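Local atomic coordinates of geranyltranstransferase (Thermotoga neapolitana, PDB entry 4WK5), a protein that probably acts as a magnesium-dependent prenyltransferase of the FPP/GGPP synthase family, joining isoprenoid diphosphate units. Residues T66-D70 with L277-F283; E179-S183 with V217-I221. All blocks are in the same frame, centred on the assembly; numbering follows the deposited sequence.

Contact 1 (T66-D70 with L277-F283); sequences TVGED and LHRTFDF
D70 lays its carboxylate across the first turn of helix 278-289. D70 OD1 accepts from R279 N at 3.0 Å through its syn lone pair. D70 OD2 accepts from T280 N at 2.9 Å on the syn side. T280 OG1, anti to the carbonyl carbon and beside the backbone N (chi1 -56°), reaches the anti side of D70 OD2 at 2.7 Å. Three donors thus grip the group and fix its rotation. A helix end meets a helix start: D70 closes helix 59-70, L277 is the N-cap of helix 278-289, and the short segments run nearly antiparallel, 150° apart. The first-turn amides probably favour the ionised carboxylate. R279 extends back over helix 59-70, where E69 covers one face of its guanidinium, the planes 25° apart. E69 OE2 is 3.1 Å from R279 NE but well off that plane, a salt bridge of electrostatics rather than a directed bond. D70 OD1 joins the network through a long salt bridge to R279 NH1, 3.7 Å. E69 OE1 also pairs with K24. One turn earlier, T66 OG1, hydrogen-bonded to L63 O, lies 3.2 Å from T280 OG1. V67 CG2 packs on T280 CG2 at 3.8 Å; V67 also touches F194, P197 and F198 of helix 175-201.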
ATOM      1  N   THR A  66     -19.398  -0.997 -15.898  1.00 24.30           N
ATOM      2  CA  THR A  66     -20.717  -0.588 -16.376  1.00 22.60           C
ATOM      3  C   THR A  66     -20.821   0.931 -16.474  1.00 21.88           C
ATOM      4  O   THR A  66     -21.380   1.451 -17.437  1.00 27.07           O
ATOM      5  CB  THR A  66     -21.862  -1.135 -15.494  1.00 29.06           C
ATOM      6  OG1 THR A  66     -21.887  -0.443 -14.236  1.00 35.32           O
ATOM      7  CG2 THR A  66     -21.688  -2.657 -15.289  1.00 23.92           C
ATOM      8  N   VAL A  67     -20.271   1.645 -15.491  1.00 23.21           N
ATOM      9  CA  VAL A  67     -20.295   3.104 -15.531  1.00 23.35           C
ATOM     10  C   VAL A  67     -19.469   3.586 -16.722  1.00 24.58           C
ATOM     11  O   VAL A  67     -19.887   4.468 -17.485  1.00 25.31           O
ATOM     12  CB  VAL A  67     -19.747   3.729 -14.233  1.00 22.09           C
ATOM     13  CG1 VAL A  67     -19.576   5.233 -14.394  1.00 20.65           C
ATOM     14  CG2 VAL A  67     -20.679   3.417 -13.054  1.00 23.31           C
ATOM     15  N   GLY A  68     -18.286   3.001 -16.887  1.00 27.04           N
ATOM     16  CA  GLY A  68     -17.432   3.357 -18.004  1.00 28.13           C
ATOM     17  C   GLY A  68     -18.069   3.084 -19.352  1.00 29.12           C
ATOM     18  O   GLY A  68     -17.941   3.883 -20.283  1.00 30.17           O
ATOM     19  N   GLU A  69     -18.764   1.960 -19.473  1.00 26.30           N
ATOM     20  CA  GLU A  69     -19.418   1.653 -20.737  1.00 29.00           C
ATOM     21  C   GLU A  69     -20.559   2.638 -20.987  1.00 32.04           C
ATOM     22  O   GLU A  69     -20.791   3.057 -22.125  1.00 30.51           O
ATOM     23  CB  GLU A  69     -19.941   0.219 -20.763  1.00 34.50           C
ATOM     24  CG  GLU A  69     -20.405  -0.210 -22.161  1.00 54.34           C
ATOM     25  CD  GLU A  69     -20.944  -1.624 -22.201  1.00 71.18           C
ATOM     26  OE1 GLU A  69     -21.061  -2.236 -21.122  1.00 77.65           O
ATOM     27  OE2 GLU A  69     -21.251  -2.121 -23.308  1.00 71.15           O
ATOM     28  N   ASP A  70     -21.257   3.025 -19.921  1.00 27.64           N
ATOM     29  CA  ASP A  70     -22.359   3.978 -20.049  1.00 30.27           C
ATOM     30  C   ASP A  70     -21.900   5.342 -20.575  1.00 30.52           C
ATOM     31  O   ASP A  70     -22.655   6.014 -21.274  1.00 33.81           O
ATOM     32  CB  ASP A  70     -23.073   4.167 -18.707  1.00 27.01           C
ATOM     33  CG  ASP A  70     -24.147   3.125 -18.459  1.00 32.63           C
ATOM     34  OD1 ASP A  70     -24.661   2.525 -19.432  1.00 35.54           O
ATOM     35  OD2 ASP A  70     -24.507   2.927 -17.281  1.00 27.50           O
ATOM     36  N   LEU A 277     -27.605   6.547 -17.435  1.00 27.56           N
ATOM     37  CA  LEU A 277     -26.572   5.550 -17.112  1.00 24.61           C
ATOM     38  C   LEU A 277     -27.267   4.188 -17.042  1.00 29.01           C
ATOM     39  O   LEU A 277     -27.386   3.582 -15.971  1.00 27.65           O
ATOM     40  CB  LEU A 277     -25.845   5.906 -15.799  1.00 27.40           C
ATOM     41  CG  LEU A 277     -24.732   6.969 -15.845  1.00 39.38           C
ATOM     42  CD1 LEU A 277     -25.070   8.160 -16.678  1.00 53.57           C
ATOM     43  CD2 LEU A 277     -24.376   7.425 -14.439  1.00 46.90           C
ATOM     44  N   HIS A 278     -27.734   3.730 -18.208  1.00 33.06           N
ATOM     45  CA  HIS A 278     -28.647   2.586 -18.345  1.00 37.77           C
ATOM     46  C   HIS A 278     -28.133   1.272 -17.792  1.00 33.99           C
ATOM     47  O   HIS A 278     -28.838   0.578 -17.062  1.00 37.26           O
ATOM     48  CB  HIS A 278     -28.993   2.344 -19.823  1.00 49.14           C
ATOM     49  CG  HIS A 278     -29.674   3.493 -20.490  1.00 68.82           C
ATOM     50  ND1 HIS A 278     -29.275   3.981 -21.714  1.00 77.71           N
ATOM     51  CD2 HIS A 278     -30.742   4.237 -20.118  1.00 78.23           C
ATOM     52  CE1 HIS A 278     -30.060   4.983 -22.063  1.00 80.85           C
ATOM     53  NE2 HIS A 278     -30.958   5.160 -21.110  1.00 78.62           N
ATOM     54  N   ARG A 279     -26.921   0.912 -18.195  1.00 35.09           N
ATOM     55  CA  ARG A 279     -26.323  -0.344 -17.779  1.00 35.73           C
ATOM     56  C   ARG A 279     -26.104  -0.348 -16.281  1.00 34.34           C
ATOM     57  O   ARG A 279     -26.325  -1.354 -15.618  1.00 32.58           O
ATOM     58  CB  ARG A 279     -25.007  -0.578 -18.509  1.00 38.89           C
ATOM     59  CG  ARG A 279     -25.163  -0.558 -20.022  1.00 46.17           C
ATOM     60  CD  ARG A 279     -23.821  -0.700 -20.701  1.00 55.28           C
ATOM     61  NE  ARG A 279     -23.968  -1.082 -22.101  1.00 64.19           N
ATOM     62  CZ  ARG A 279     -24.156  -0.218 -23.092  1.00 71.82           C
ATOM     63  NH1 ARG A 279     -24.221   1.082 -22.829  1.00 71.48           N
ATOM     64  NH2 ARG A 279     -24.281  -0.649 -24.341  1.00 75.75           N
ATOM     65  N   THR A 280     -25.683   0.796 -15.753  1.00 27.45           N
ATOM     66  CA  THR A 280     -25.399   0.906 -14.334  1.00 25.62           C
ATOM     67  C   THR A 280     -26.692   0.802 -13.525  1.00 25.62           C
ATOM     68  O   THR A 280     -26.751   0.109 -12.506  1.00 27.89           O
ATOM     69  CB  THR A 280     -24.665   2.218 -14.026  1.00 27.54           C
ATOM     70  OG1 THR A 280     -23.478   2.290 -14.830  1.00 26.75           O
ATOM     71  CG2 THR A 280     -24.276   2.273 -12.569  1.00 24.87           C
ATOM     72  N   PHE A 281     -27.731   1.475 -14.002  1.00 26.24           N
ATOM     73  CA  PHE A 281     -29.053   1.393 -13.402  1.00 29.09           C
ATOM     74  C   PHE A 281     -29.557  -0.048 -13.357  1.00 32.01           C
ATOM     75  O   PHE A 281     -29.983  -0.534 -12.310  1.00 31.91           O
ATOM     76  CB  PHE A 281     -30.027   2.269 -14.192  1.00 28.11           C
ATOM     77  CG  PHE A 281     -31.447   2.162 -13.737  1.00 33.77           C
ATOM     78  CD1 PHE A 281     -31.886   2.869 -12.631  1.00 35.29           C
ATOM     79  CD2 PHE A 281     -32.354   1.379 -14.433  1.00 43.65           C
ATOM     80  CE1 PHE A 281     -33.196   2.785 -12.219  1.00 39.00           C
ATOM     81  CE2 PHE A 281     -33.674   1.291 -14.023  1.00 43.60           C
ATOM     82  CZ  PHE A 281     -34.093   1.994 -12.916  1.00 44.03           C
ATOM     83  N   ASP A 282     -29.501  -0.726 -14.499  1.00 35.05           N
ATOM     84  CA  ASP A 282     -29.961  -2.107 -14.580  1.00 35.84           C
ATOM     85  C   ASP A 282     -29.151  -3.012 -13.648  1.00 30.52           C
ATOM     86  O   ASP A 282     -29.723  -3.840 -12.934  1.00 36.90           O
ATOM     87  CB  ASP A 282     -29.878  -2.623 -16.016  1.00 36.51           C
ATOM     88  CG  ASP A 282     -30.887  -1.963 -16.939  1.00 45.84           C
ATOM     89  OD1 ASP A 282     -31.911  -1.434 -16.447  1.00 47.98           O
ATOM     90  OD2 ASP A 282     -30.657  -1.987 -18.163  1.00 45.18           O
ATOM     91  N   PHE A 283     -27.828  -2.839 -13.654  1.00 28.85           N
ATOM     92  CA  PHE A 283     -26.924  -3.611 -12.794  1.00 28.26           C
ATOM     93  C   PHE A 283     -27.300  -3.439 -11.322  1.00 32.32           C
ATOM     94  O   PHE A 283     -27.501  -4.422 -10.595  1.00 30.46           O
ATOM     95  CB  PHE A 283     -25.470  -3.180 -13.051  1.00 24.85           C
ATOM     96  CG  PHE A 283     -24.454  -3.828 -12.138  1.00 29.45           C
ATOM     97  CD1 PHE A 283     -24.399  -5.205 -11.991  1.00 32.19           C
ATOM     98  CD2 PHE A 283     -23.546  -3.052 -11.449  1.00 28.62           C
ATOM     99  CE1 PHE A 283     -23.454  -5.790 -11.160  1.00 33.31           C
ATOM    100  CE2 PHE A 283     -22.599  -3.632 -10.620  1.00 29.36           C
ATOM    101  CZ  PHE A 283     -22.563  -5.003 -10.474  1.00 29.27           C
TER

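Contact 2 (E179-S183 with V217-I221)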
ATOM      1  N   GLU A 179     -21.869   6.578  10.957  1.00 24.13           N
ATOM      2  CA  GLU A 179     -22.115   6.810   9.528  1.00 24.90           C
ATOM      3  C   GLU A 179     -20.838   7.291   8.813  1.00 25.64           C
ATOM      4  O   GLU A 179     -20.588   6.928   7.662  1.00 23.32           O
ATOM      5  CB  GLU A 179     -23.255   7.818   9.318  1.00 31.52           C
ATOM      6  CG  GLU A 179     -23.475   8.133   7.839  1.00 42.52           C
ATOM      7  CD  GLU A 179     -24.928   8.365   7.469  1.00 51.62           C
ATOM      8  OE1 GLU A 179     -25.766   8.534   8.386  1.00 49.99           O
ATOM      9  OE2 GLU A 179     -25.226   8.368   6.252  1.00 40.23           O
ATOM     10  N   LYS A 180     -20.021   8.081   9.506  1.00 25.13           N
ATOM     11  CA  LYS A 180     -18.755   8.550   8.949  1.00 25.73           C
ATOM     12  C   LYS A 180     -17.831   7.358   8.669  1.00 22.14           C
ATOM     13  O   LYS A 180     -17.147   7.290   7.639  1.00 20.88           O
ATOM     14  CB  LYS A 180     -18.085   9.536   9.912  1.00 26.41           C
ATOM     15  CG  LYS A 180     -16.792  10.157   9.403  1.00 29.77           C
ATOM     16  CD  LYS A 180     -17.040  11.055   8.200  1.00 51.97           C
ATOM     17  CE  LYS A 180     -15.846  11.971   7.940  1.00 62.31           C
ATOM     18  NZ  LYS A 180     -16.069  12.888   6.784  1.00 65.45           N
ATOM     19  N   MET A 181     -17.820   6.416   9.604  1.00 22.63           N
ATOM     20  CA  MET A 181     -17.038   5.208   9.446  1.00 19.02           C
ATOM     21  C   MET A 181     -17.500   4.400   8.222  1.00 18.93           C
ATOM     22  O   MET A 181     -16.675   3.867   7.474  1.00 18.44           O
ATOM     23  CB  MET A 181     -17.108   4.369  10.727  1.00 22.42           C
ATOM     24  CG  MET A 181     -16.302   3.078  10.679  1.00 22.67           C
ATOM     25  SD  MET A 181     -17.287   1.695  10.076  1.00 24.61           S
ATOM     26  CE  MET A 181     -18.408   1.511  11.479  1.00 24.39           C
ATOM     27  N   TYR A 182     -18.812   4.309   8.013  1.00 19.03           N
ATOM     28  CA  TYR A 182     -19.334   3.614   6.829  1.00 18.29           C
ATOM     29  C   TYR A 182     -18.870   4.327   5.571  1.00 16.85           C
ATOM     30  O   TYR A 182     -18.492   3.707   4.588  1.00 19.59           O
ATOM     31  CB  TYR A 182     -20.866   3.553   6.843  1.00 18.65           C
ATOM     32  CG  TYR A 182     -21.433   2.423   7.678  1.00 22.56           C
ATOM     33  CD1 TYR A 182     -20.890   2.104   8.917  1.00 24.60           C
ATOM     34  CD2 TYR A 182     -22.535   1.695   7.235  1.00 22.87           C
ATOM     35  CE1 TYR A 182     -21.407   1.069   9.676  1.00 24.36           C
ATOM     36  CE2 TYR A 182     -23.056   0.671   7.987  1.00 26.06           C
ATOM     37  CZ  TYR A 182     -22.491   0.361   9.204  1.00 28.73           C
ATOM     38  OH  TYR A 182     -23.014  -0.665   9.958  1.00 26.28           O
ATOM     39  N   SER A 183     -18.943   5.647   5.610  1.00 19.15           N
ATOM     40  CA  SER A 183     -18.550   6.462   4.469  1.00 18.36           C
ATOM     41  C   SER A 183     -17.096   6.234   4.096  1.00 19.94           C
ATOM     42  O   SER A 183     -16.759   6.120   2.919  1.00 21.55           O
ATOM     43  CB  SER A 183     -18.775   7.940   4.774  1.00 24.96           C
ATOM     44  OG  SER A 183     -18.215   8.748   3.760  1.00 34.50           O
ATOM     45  N   VAL A 217     -22.666   3.360   1.628  1.00 24.45           N
ATOM     46  CA  VAL A 217     -23.242   3.280   2.963  1.00 24.13           C
ATOM     47  C   VAL A 217     -24.441   2.319   2.965  1.00 24.66           C
ATOM     48  O   VAL A 217     -24.572   1.480   3.860  1.00 26.08           O
ATOM     49  CB  VAL A 217     -23.668   4.673   3.486  1.00 28.08           C
ATOM     50  CG1 VAL A 217     -24.449   4.535   4.784  1.00 31.33           C
ATOM     51  CG2 VAL A 217     -22.431   5.532   3.706  1.00 30.09           C
ATOM     52  N   ALA A 218     -25.297   2.428   1.950  1.00 27.21           N
ATOM     53  CA  ALA A 218     -26.454   1.541   1.824  1.00 28.78           C
ATOM     54  C   ALA A 218     -26.018   0.086   1.681  1.00 30.32           C
ATOM     55  O   ALA A 218     -26.604  -0.818   2.284  1.00 25.38           O
ATOM     56  CB  ALA A 218     -27.323   1.958   0.631  1.00 23.45           C
ATOM     57  N   PHE A 219     -24.975  -0.126   0.882  1.00 28.73           N
ATOM     58  CA  PHE A 219     -24.405  -1.455   0.673  1.00 25.68           C
ATOM     59  C   PHE A 219     -23.959  -2.075   2.000  1.00 26.51           C
ATOM     60  O   PHE A 219     -24.237  -3.247   2.275  1.00 28.17           O
ATOM     61  CB  PHE A 219     -23.238  -1.359  -0.318  1.00 26.16           C
ATOM     62  CG  PHE A 219     -22.700  -2.687  -0.794  1.00 31.07           C
ATOM     63  CD1 PHE A 219     -23.260  -3.319  -1.900  1.00 35.84           C
ATOM     64  CD2 PHE A 219     -21.608  -3.277  -0.169  1.00 27.84           C
ATOM     65  CE1 PHE A 219     -22.760  -4.522  -2.362  1.00 34.53           C
ATOM     66  CE2 PHE A 219     -21.098  -4.484  -0.622  1.00 34.17           C
ATOM     67  CZ  PHE A 219     -21.675  -5.111  -1.721  1.00 29.83           C
ATOM     68  N   GLN A 220     -23.266  -1.298   2.831  0.52 27.47           N
ATOM     69  CA  GLN A 220     -22.775  -1.820   4.106  0.52 27.45           C
ATOM     70  C   GLN A 220     -23.934  -2.115   5.066  0.52 25.65           C
ATOM     71  O   GLN A 220     -23.890  -3.103   5.800  0.52 29.49           O
ATOM     72  CB  GLN A 220     -21.768  -0.855   4.760  0.52 27.84           C
ATOM     73  CG  GLN A 220     -21.089  -1.445   6.005  0.52 25.36           C
ATOM     74  CD  GLN A 220     -19.911  -0.626   6.528  0.52 23.57           C
ATOM     75  OE1 GLN A 220     -19.378   0.247   5.840  0.52 28.09           O
ATOM     76  NE2 GLN A 220     -19.506  -0.909   7.766  0.52 28.29           N
ATOM     77  N   ILE A 221     -24.974  -1.279   5.050  1.00 26.85           N
ATOM     78  CA  ILE A 221     -26.147  -1.517   5.905  1.00 26.75           C
ATOM     79  C   ILE A 221     -26.850  -2.799   5.490  1.00 25.85           C
ATOM     80  O   ILE A 221     -27.230  -3.606   6.334  1.00 27.90           O
ATOM     81  CB  ILE A 221     -27.163  -0.352   5.847  1.00 22.91           C
ATOM     82  CG1 ILE A 221     -26.552   0.917   6.446  1.00 24.83           C
ATOM     83  CG2 ILE A 221     -28.469  -0.725   6.578  1.00 25.98           C
ATOM     84  CD1 ILE A 221     -27.347   2.170   6.154  1.00 26.27           C
TER
HETATM   85  O   HOH W   1     -20.505  -2.706   9.409  1.00 35.23           O
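The Y182 ring carries the Q220 amide flat on one face, the two planes only 5° apart. Q220 NE2 sits 3.3 Å above the ring plane, displaced toward the rim near CE1, and Q220 CG lies over the same face as a CH-pi contact, 3.8 Å from the ring centroid. V217 O meets the ring edge in plane, 3.9 Å from CD2. I221 CG1 approaches Y182 CE2 obliquely at 3.8 Å. Q220 reaches across because CG is anti to the backbone N (chi1 -172°) and the chain beyond is extended; it is modelled in two conformers, and the stack belongs to the one described here.

At the root of the side chain, V217 CG2 packs against Y182 CB at 4.0 Å. The helical segments cross steeply, at 107°, and M181 SD comes within 4.1 Å of Q220 NE2, its side chain otherwise resting on helix 143-166. Segment 217-221 holds the Phe-Gln pair that in this family precedes the second aspartate-rich motif, to which D224 belongs; in relatives that motif helps bind magnesium and the substrate diphosphate.

Replacing Y182 by an alanine is likely to open a gap between the helices beside Q220 and I221, leaving the Q220 amide without its flat support and L248 N without its hydroxyl partner.

Polar ends have further partners: Q220 OE1 bonds to T186, E179 OE2 to Y264 and Y182 OH to L248 N. A water accepts from Q220 NE2 at 2.6 Å and bonds weakly to Y182 OH. With its oxygen and nitrogen each engaged and its plane on an aromatic face, the amide in this conformer is probably held in this orientation, its N-H side turned to the water; the second conformer means the hold is not absolute.

After two earlier helices the chain enters helix 59-70, whose last turn supplies one half of contact 1. Much later helix 175-201 gives 179-183, and helix 206-229 soon returns with 217-221, closing contact 2 over 33 intervening residues. Only at helix 278-289 is contact 1 completed, so the short loop lies wholly within the long one and the two do not cross. Their centres are 22 Å apart, their nearest atoms about 8 Å, and they do not touch. Two helices link them: 175-201 provides part of contact 2 and meets V67 farther along, while 248-274 packs beside both, ties within the largely helical bundle of the isoprenoid synthase fold.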